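Local coordinates for TqaA (Penicillium aethiopicum, PDB 5DLK), which contributes, through this terminal condensation-like domain of a fungal nonribosomal peptide synthetase, to peptide macrocyclization and binds the phosphopantetheine arm, at residues Phe67-Ser78 with Ser404-Arg415. Residues are numbered along the deposited sequence; the frame is centred on the assembly and turned at random.
Sequences FHSYNWTIKGRS and SSLDVQYSKFAR
W72 and Y410 form a non-hydrogen-bonded pair between the antiparallel strands 67-75 and 407-415, and their meeting illustrates how side chains alternate between the two faces of a β-sheet, bringing paired residues together on each. From F67/R415 to K75/D407, five hydrogen-bonded pairs hold the ladder; 407-415 is the outermost strand of its five-stranded sheet, while 67-75 also pairs with strand 169-177. Y410 can be followed outward. With CG anti to the backbone N (chi1 168°), its CB rests 3.4 Å from W72 CZ3, and CD1 lies over the indole's six-membered ring, 3.6 Å from W72 CH2. The pair is edge-to-face, the Y410 edge directed at the W72 face with planes at 62°. Farther out, CE1 approaches Y70 CD1, and finally OH reaches the edge of the Y70 ring, in its plane, 3.3 Å from Y70 CE1. W72 CE3 also packs on V408 CG1, and F190 of helix 186-197 meets the rings of both W72 and Y70, the latter near the phosphopantetheine-binding G183. Trimming W72 to alanine would probably open a gap beside Y410 CB and CD1 and V408 CG1, leaving the tyrosine ring less firmly held. Along the same face, A414 CB sits over the H68 ring, a CH-pi contact 3.7 Å from its centroid. The face of N71 mixes aromatic and polar groups and holds ordered waters; there W140 of helix 132-144 meets F67 and F413. S69 OG donates to a lone pair of N71 OD1 at 2.6 Å, which implies a fixed amide rotation, with N71 ND2 donating to a water shared with S411 OG and standing 3.3 Å above the centre of the F413 ring.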
ATOM      1  N   PHE A  67       2.387   9.411  -2.656  1.00 19.16           N
ATOM      2  CA  PHE A  67       3.612  10.010  -2.138  1.00 18.47           C
ATOM      3  C   PHE A  67       3.310  10.572  -0.757  1.00 19.40           C
ATOM      4  O   PHE A  67       2.304  11.263  -0.569  1.00 20.41           O
ATOM      5  CB  PHE A  67       4.071  11.082  -3.120  1.00 20.33           C
ATOM      6  CG  PHE A  67       5.422  11.683  -2.828  1.00 18.82           C
ATOM      7  CD1 PHE A  67       6.548  10.885  -2.668  1.00 23.10           C
ATOM      8  CD2 PHE A  67       5.564  13.070  -2.808  1.00 23.55           C
ATOM      9  CE1 PHE A  67       7.815  11.475  -2.438  1.00 21.35           C
ATOM     10  CE2 PHE A  67       6.809  13.666  -2.576  1.00 26.41           C
ATOM     11  CZ  PHE A  67       7.931  12.862  -2.386  1.00 23.27           C
ATOM     12  N   HIS A  68       4.142  10.226   0.217  1.00 18.72           N
ATOM     13  CA  HIS A  68       3.904  10.611   1.603  1.00 17.97           C
ATOM     14  C   HIS A  68       5.083  11.369   2.175  1.00 19.97           C
ATOM     15  O   HIS A  68       6.228  11.124   1.799  1.00 19.63           O
ATOM     16  CB  HIS A  68       3.669   9.388   2.483  1.00 19.38           C
ATOM     17  CG  HIS A  68       2.291   8.810   2.358  1.00 23.36           C
ATOM     18  ND1 HIS A  68       1.826   8.244   1.191  1.00 23.33           N
ATOM     19  CD2 HIS A  68       1.279   8.726   3.252  1.00 24.29           C
ATOM     20  CE1 HIS A  68       0.579   7.836   1.372  1.00 24.20           C
ATOM     21  NE2 HIS A  68       0.229   8.104   2.618  1.00 23.11           N
ATOM     22  N   SER A  69       4.775  12.277   3.094  1.00 21.81           N
ATOM     23  CA  SER A  69       5.777  12.865   3.978  1.00 22.10           C
ATOM     24  C   SER A  69       5.407  12.462   5.391  1.00 19.44           C
ATOM     25  O   SER A  69       4.382  12.909   5.915  1.00 22.38           O
ATOM     26  CB  SER A  69       5.805  14.392   3.848  1.00 24.30           C
ATOM     27  OG  SER A  69       6.809  14.936   4.699  1.00 23.59           O
ATOM     28  N   TYR A  70       6.230  11.619   6.009  1.00 21.96           N
ATOM     29  CA  TYR A  70       5.999  11.211   7.383  1.00 17.48           C
ATOM     30  C   TYR A  70       6.766  12.164   8.307  1.00 22.02           C
ATOM     31  O   TYR A  70       7.989  12.242   8.239  1.00 22.50           O
ATOM     32  CB  TYR A  70       6.428   9.767   7.604  1.00 21.15           C
ATOM     33  CG  TYR A  70       5.490   8.783   6.933  1.00 20.99           C
ATOM     34  CD1 TYR A  70       4.171   8.678   7.353  1.00 24.42           C
ATOM     35  CD2 TYR A  70       5.918   7.973   5.887  1.00 21.78           C
ATOM     36  CE1 TYR A  70       3.297   7.792   6.746  1.00 25.59           C
ATOM     37  CE2 TYR A  70       5.045   7.072   5.273  1.00 25.26           C
ATOM     38  CZ  TYR A  70       3.735   6.995   5.715  1.00 23.33           C
ATOM     39  OH  TYR A  70       2.840   6.106   5.137  1.00 25.05           O
ATOM     40  N   ASN A  71       6.026  12.864   9.157  1.00 21.11           N
ATOM     41  CA  ASN A  71       6.551  14.041   9.860  1.00 22.41           C
ATOM     42  C   ASN A  71       6.625  13.829  11.361  1.00 24.79           C
ATOM     43  O   ASN A  71       5.632  13.487  11.997  1.00 27.74           O
ATOM     44  CB  ASN A  71       5.677  15.252   9.576  1.00 22.95           C
ATOM     45  CG  ASN A  71       5.484  15.489   8.105  1.00 21.26           C
ATOM     46  OD1 ASN A  71       6.354  15.163   7.296  1.00 23.06           O
ATOM     47  ND2 ASN A  71       4.333  16.051   7.740  1.00 22.90           N
ATOM     48  N   TRP A  72       7.804  14.056  11.927  1.00 27.38           N
ATOM     49  CA  TRP A  72       8.009  13.855  13.348  1.00 23.78           C
ATOM     50  C   TRP A  72       8.402  15.165  14.018  1.00 29.50           C
ATOM     51  O   TRP A  72       9.480  15.680  13.758  1.00 24.20           O
ATOM     52  CB  TRP A  72       9.087  12.811  13.576  1.00 26.59           C
ATOM     53  CG  TRP A  72       8.710  11.467  13.024  1.00 27.36           C
ATOM     54  CD1 TRP A  72       9.128  10.909  11.847  1.00 28.02           C
ATOM     55  CD2 TRP A  72       7.808  10.538  13.618  1.00 28.94           C
ATOM     56  NE1 TRP A  72       8.550   9.668  11.684  1.00 28.38           N
ATOM     57  CE2 TRP A  72       7.734   9.418  12.760  1.00 28.69           C
ATOM     58  CE3 TRP A  72       7.059  10.535  14.801  1.00 26.84           C
ATOM     59  CZ2 TRP A  72       6.953   8.307  13.056  1.00 28.52           C
ATOM     60  CZ3 TRP A  72       6.275   9.429  15.087  1.00 30.47           C
ATOM     61  CH2 TRP A  72       6.227   8.334  14.214  1.00 29.92           C
ATOM     62  N   THR A  73       7.530  15.691  14.869  1.00 26.46           N
ATOM     63  CA  THR A  73       7.837  16.920  15.599  1.00 28.60           C
ATOM     64  C   THR A  73       8.489  16.532  16.918  1.00 29.52           C
ATOM     65  O   THR A  73       7.872  15.872  17.752  1.00 29.02           O
ATOM     66  CB  THR A  73       6.585  17.771  15.858  1.00 27.30           C
ATOM     67  OG1 THR A  73       5.929  18.053  14.618  1.00 27.71           O
ATOM     68  CG2 THR A  73       6.958  19.098  16.533  1.00 26.80           C
ATOM     69  N   ILE A  74       9.740  16.949  17.091  1.00 27.84           N
ATOM     70  CA  ILE A  74      10.567  16.529  18.218  1.00 27.86           C
ATOM     71  C   ILE A  74      10.846  17.732  19.123  1.00 35.10           C
ATOM     72  O   ILE A  74      11.385  18.731  18.661  1.00 29.65           O
ATOM     73  CB  ILE A  74      11.898  15.933  17.742  1.00 29.78           C
ATOM     74  CG1 ILE A  74      11.658  14.810  16.716  1.00 32.32           C
ATOM     75  CG2 ILE A  74      12.702  15.405  18.922  1.00 34.15           C
ATOM     76  CD1 ILE A  74      12.925  14.309  16.050  1.00 32.64           C
ATOM     77  N   LYS A  75      10.470  17.637  20.395  1.00 32.71           N
ATOM     78  CA  LYS A  75      10.661  18.749  21.333  1.00 35.97           C
ATOM     79  C   LYS A  75      11.401  18.312  22.585  1.00 38.29           C
ATOM     80  O   LYS A  75      11.078  17.285  23.178  1.00 40.45           O
ATOM     81  CB  LYS A  75       9.320  19.364  21.725  1.00 33.14           C
ATOM     82  CG  LYS A  75       8.674  20.175  20.631  1.00 33.26           C
ATOM     83  CD  LYS A  75       7.285  20.630  21.032  1.00 29.48           C
ATOM     84  CE  LYS A  75       6.647  21.419  19.910  1.00 35.08           C
ATOM     85  NZ  LYS A  75       5.190  21.644  20.147  1.00 41.74           N
ATOM     86  N   GLY A  76      12.396  19.100  22.988  1.00 39.72           N
ATOM     87  CA  GLY A  76      13.129  18.825  24.211  1.00 43.82           C
ATOM     88  C   GLY A  76      14.585  19.221  24.113  1.00 46.79           C
ATOM     89  O   GLY A  76      15.055  19.635  23.055  1.00 46.30           O
ATOM     90  N   ARG A  77      15.310  19.082  25.216  1.00 49.29           N
ATOM     91  CA  ARG A  77      16.708  19.494  25.250  1.00 49.41           C
ATOM     92  C   ARG A  77      17.658  18.330  24.965  1.00 47.35           C
ATOM     93  O   ARG A  77      18.858  18.531  24.791  1.00 48.11           O
ATOM     94  CB  ARG A  77      17.041  20.128  26.606  1.00 53.64           C
ATOM     95  CG  ARG A  77      15.872  20.866  27.249  1.00 55.33           C
ATOM     96  CD  ARG A  77      16.203  21.322  28.664  1.00 64.51           C
ATOM     97  NE  ARG A  77      15.129  20.994  29.603  1.00 73.64           N
ATOM     98  CZ  ARG A  77      14.139  21.820  29.934  1.00 77.30           C
ATOM     99  NH1 ARG A  77      14.082  23.039  29.412  1.00 79.06           N
ATOM    100  NH2 ARG A  77      13.206  21.427  30.796  1.00 78.47           N
ATOM    101  N   SER A  78      17.117  17.118  24.898  1.00 45.67           N
ATOM    102  CA  SER A  78      17.945  15.918  24.763  1.00 47.90           C
ATOM    103  C   SER A  78      18.309  15.564  23.324  1.00 42.98           C
ATOM    104  O   SER A  78      19.111  14.662  23.092  1.00 45.05           O
ATOM    105  CB  SER A  78      17.240  14.714  25.398  1.00 50.70           C
ATOM    106  OG  SER A  78      16.904  14.959  26.751  1.00 54.33           O
ATOM    107  N   SER A 404      16.010  12.357  28.178  1.00 56.51           N
ATOM    108  CA  SER A 404      15.326  12.756  29.412  1.00 53.13           C
ATOM    109  C   SER A 404      14.132  13.655  29.119  1.00 55.49           C
ATOM    110  O   SER A 404      13.024  13.418  29.604  1.00 61.91           O
ATOM    111  CB  SER A 404      16.296  13.465  30.366  1.00 53.91           C
ATOM    112  OG  SER A 404      17.206  14.290  29.655  1.00 59.16           O
ATOM    113  N   SER A 405      14.360  14.696  28.328  1.00 52.74           N
ATOM    114  CA  SER A 405      13.260  15.519  27.852  1.00 57.49           C
ATOM    115  C   SER A 405      13.214  15.387  26.339  1.00 54.17           C
ATOM    116  O   SER A 405      14.004  16.014  25.628  1.00 54.93           O
ATOM    117  CB  SER A 405      13.415  16.988  28.286  1.00 59.06           C
ATOM    118  OG  SER A 405      14.385  17.681  27.516  1.00 55.04           O
ATOM    119  N   LEU A 406      12.313  14.533  25.861  1.00 51.20           N
ATOM    120  CA  LEU A 406      12.136  14.309  24.429  1.00 47.16           C
ATOM    121  C   LEU A 406      10.717  13.864  24.111  1.00 45.89           C
ATOM    122  O   LEU A 406      10.341  12.727  24.389  1.00 47.90           O
ATOM    123  CB  LEU A 406      13.124  13.266  23.915  1.00 49.25           C
ATOM    124  CG  LEU A 406      14.252  13.822  23.053  1.00 47.52           C
ATOM    125  CD1 LEU A 406      14.851  12.749  22.158  1.00 43.93           C
ATOM    126  CD2 LEU A 406      13.747  14.994  22.237  1.00 50.65           C
ATOM    127  N   ASP A 407       9.939  14.772  23.535  1.00 42.03           N
ATOM    128  CA  ASP A 407       8.567  14.484  23.125  1.00 41.86           C
ATOM    129  C   ASP A 407       8.531  14.387  21.605  1.00 40.40           C
ATOM    130  O   ASP A 407       9.034  15.270  20.911  1.00 36.69           O
ATOM    131  CB  ASP A 407       7.608  15.568  23.626  1.00 40.69           C
ATOM    132  CG  ASP A 407       6.168  15.329  23.191  1.00 50.18           C
ATOM    133  OD1 ASP A 407       5.523  14.405  23.738  1.00 54.88           O
ATOM    134  OD2 ASP A 407       5.671  16.076  22.315  1.00 46.54           O
ATOM    135  N   VAL A 408       7.954  13.308  21.085  1.00 36.62           N
ATOM    136  CA  VAL A 408       7.918  13.114  19.641  1.00 33.19           C
ATOM    137  C   VAL A 408       6.476  12.894  19.181  1.00 35.67           C
ATOM    138  O   VAL A 408       5.795  12.005  19.683  1.00 36.90           O
ATOM    139  CB  VAL A 408       8.796  11.921  19.205  1.00 35.88           C
ATOM    140  CG1 VAL A 408       8.757  11.770  17.701  1.00 35.26           C
ATOM    141  CG2 VAL A 408      10.237  12.103  19.687  1.00 35.11           C
ATOM    142  N   GLN A 409       6.020  13.716  18.236  1.00 32.89           N
ATOM    143  CA  GLN A 409       4.644  13.645  17.746  1.00 34.73           C
ATOM    144  C   GLN A 409       4.590  13.355  16.247  1.00 31.70           C
ATOM    145  O   GLN A 409       5.356  13.922  15.464  1.00 29.95           O
ATOM    146  CB  GLN A 409       3.904  14.949  18.055  1.00 34.69           C
ATOM    147  CG  GLN A 409       3.504  15.102  19.522  1.00 41.25           C
ATOM    148  CD  GLN A 409       2.378  14.157  19.916  1.00 50.18           C
ATOM    149  OE1 GLN A 409       2.572  13.234  20.709  1.00 54.41           O
ATOM    150  NE2 GLN A 409       1.188  14.389  19.362  1.00 50.57           N
ATOM    151  N   TYR A 410       3.664  12.483  15.857  1.00 28.74           N
ATOM    152  CA  TYR A 410       3.505  12.060  14.466  1.00 27.74           C
ATOM    153  C   TYR A 410       2.463  12.874  13.715  1.00 27.19           C
ATOM    154  O   TYR A 410       1.429  13.225  14.266  1.00 27.68           O
ATOM    155  CB  TYR A 410       3.106  10.579  14.419  1.00 30.16           C
ATOM    156  CG  TYR A 410       2.630  10.077  13.066  1.00 25.85           C
ATOM    157  CD1 TYR A 410       3.529   9.535  12.160  1.00 27.17           C
ATOM    158  CD2 TYR A 410       1.278  10.113  12.710  1.00 30.56           C
ATOM    159  CE1 TYR A 410       3.110   9.050  10.931  1.00 29.42           C
ATOM    160  CE2 TYR A 410       0.847   9.632  11.469  1.00 28.49           C
ATOM    161  CZ  TYR A 410       1.774   9.101  10.591  1.00 30.57           C
ATOM    162  OH  TYR A 410       1.386   8.628   9.363  1.00 29.25           O
ATOM    163  N   SER A 411       2.740  13.153  12.446  1.00 24.46           N
ATOM    164  CA  SER A 411       1.737  13.673  11.527  1.00 22.32           C
ATOM    165  C   SER A 411       2.209  13.363  10.106  1.00 22.67           C
ATOM    166  O   SER A 411       3.318  12.882   9.924  1.00 24.54           O
ATOM    167  CB  SER A 411       1.517  15.179  11.730  1.00 26.01           C
ATOM    168  OG  SER A 411       2.663  15.915  11.367  1.00 25.07           O
ATOM    169  N   LYS A 412       1.389  13.636   9.095  1.00 24.71           N
ATOM    170  CA  LYS A 412       1.838  13.331   7.735  1.00 21.79           C
ATOM    171  C   LYS A 412       1.194  14.217   6.696  1.00 21.66           C
ATOM    172  O   LYS A 412       0.141  14.829   6.939  1.00 23.99           O
ATOM    173  CB  LYS A 412       1.564  11.851   7.402  1.00 24.08           C
ATOM    174  CG  LYS A 412       0.074  11.518   7.312  1.00 28.16           C
ATOM    175  CD  LYS A 412      -0.155  10.092   6.847  1.00 33.05           C
ATOM    176  CE  LYS A 412      -1.648   9.738   6.908  1.00 37.84           C
ATOM    177  NZ  LYS A 412      -2.433  10.723   6.151  1.00 44.51           N
ATOM    178  N   PHE A 413       1.857  14.317   5.549  1.00 20.36           N
ATOM    179  CA  PHE A 413       1.262  14.858   4.344  1.00 20.87           C
ATOM    180  C   PHE A 413       1.125  13.656   3.396  1.00 21.45           C
ATOM    181  O   PHE A 413       1.969  12.758   3.421  1.00 19.39           O
ATOM    182  CB  PHE A 413       2.115  15.923   3.669  1.00 19.95           C
ATOM    183  CG  PHE A 413       2.610  17.022   4.580  1.00 23.71           C
ATOM    184  CD1 PHE A 413       1.805  17.571   5.561  1.00 25.47           C
ATOM    185  CD2 PHE A 413       3.908  17.509   4.426  1.00 23.74           C
ATOM    186  CE1 PHE A 413       2.288  18.607   6.378  1.00 26.67           C
ATOM    187  CE2 PHE A 413       4.393  18.532   5.243  1.00 25.11           C
ATOM    188  CZ  PHE A 413       3.582  19.073   6.212  1.00 24.40           C
ATOM    189  N   ALA A 414       0.112  13.662   2.538  1.00 21.10           N
ATOM    190  CA  ALA A 414      -0.073  12.537   1.615  1.00 20.90           C
ATOM    191  C   ALA A 414      -0.779  12.941   0.311  1.00 22.87           C
ATOM    192  O   ALA A 414      -1.690  13.775   0.307  1.00 24.29           O
ATOM    193  CB  ALA A 414      -0.845  11.418   2.315  1.00 24.11           C
ATOM    194  N   ARG A 415      -0.324  12.353  -0.792  1.00 18.19           N
ATOM    195  CA  ARG A 415      -0.943  12.493  -2.105  1.00 18.72           C
ATOM    196  C   ARG A 415      -1.380  11.098  -2.561  1.00 19.66           C
ATOM    197  O   ARG A 415      -0.672  10.117  -2.311  1.00 17.60           O
ATOM    198  CB  ARG A 415       0.023  13.073  -3.140  1.00 19.03           C
ATOM    199  CG  ARG A 415       0.701  14.388  -2.726  1.00 20.74           C
ATOM    200  CD  ARG A 415      -0.321  15.421  -2.318  1.00 21.90           C
ATOM    201  NE  ARG A 415      -1.166  15.848  -3.424  1.00 23.67           N
ATOM    202  CZ  ARG A 415      -2.135  16.751  -3.294  1.00 28.64           C
ATOM    203  NH1 ARG A 415      -2.344  17.321  -2.117  1.00 29.52           N
ATOM    204  NH2 ARG A 415      -2.888  17.088  -4.331  1.00 31.80           N
TER
HETATM  205  O   HOH W   1       2.342  17.400   9.384  1.00 34.21           O
HETATM  206  O   HOH W   2       4.371  16.045  13.647  1.00 27.86           O
HETATM  207  O   HOH W   3       6.550  17.175  19.807  1.00 35.13           O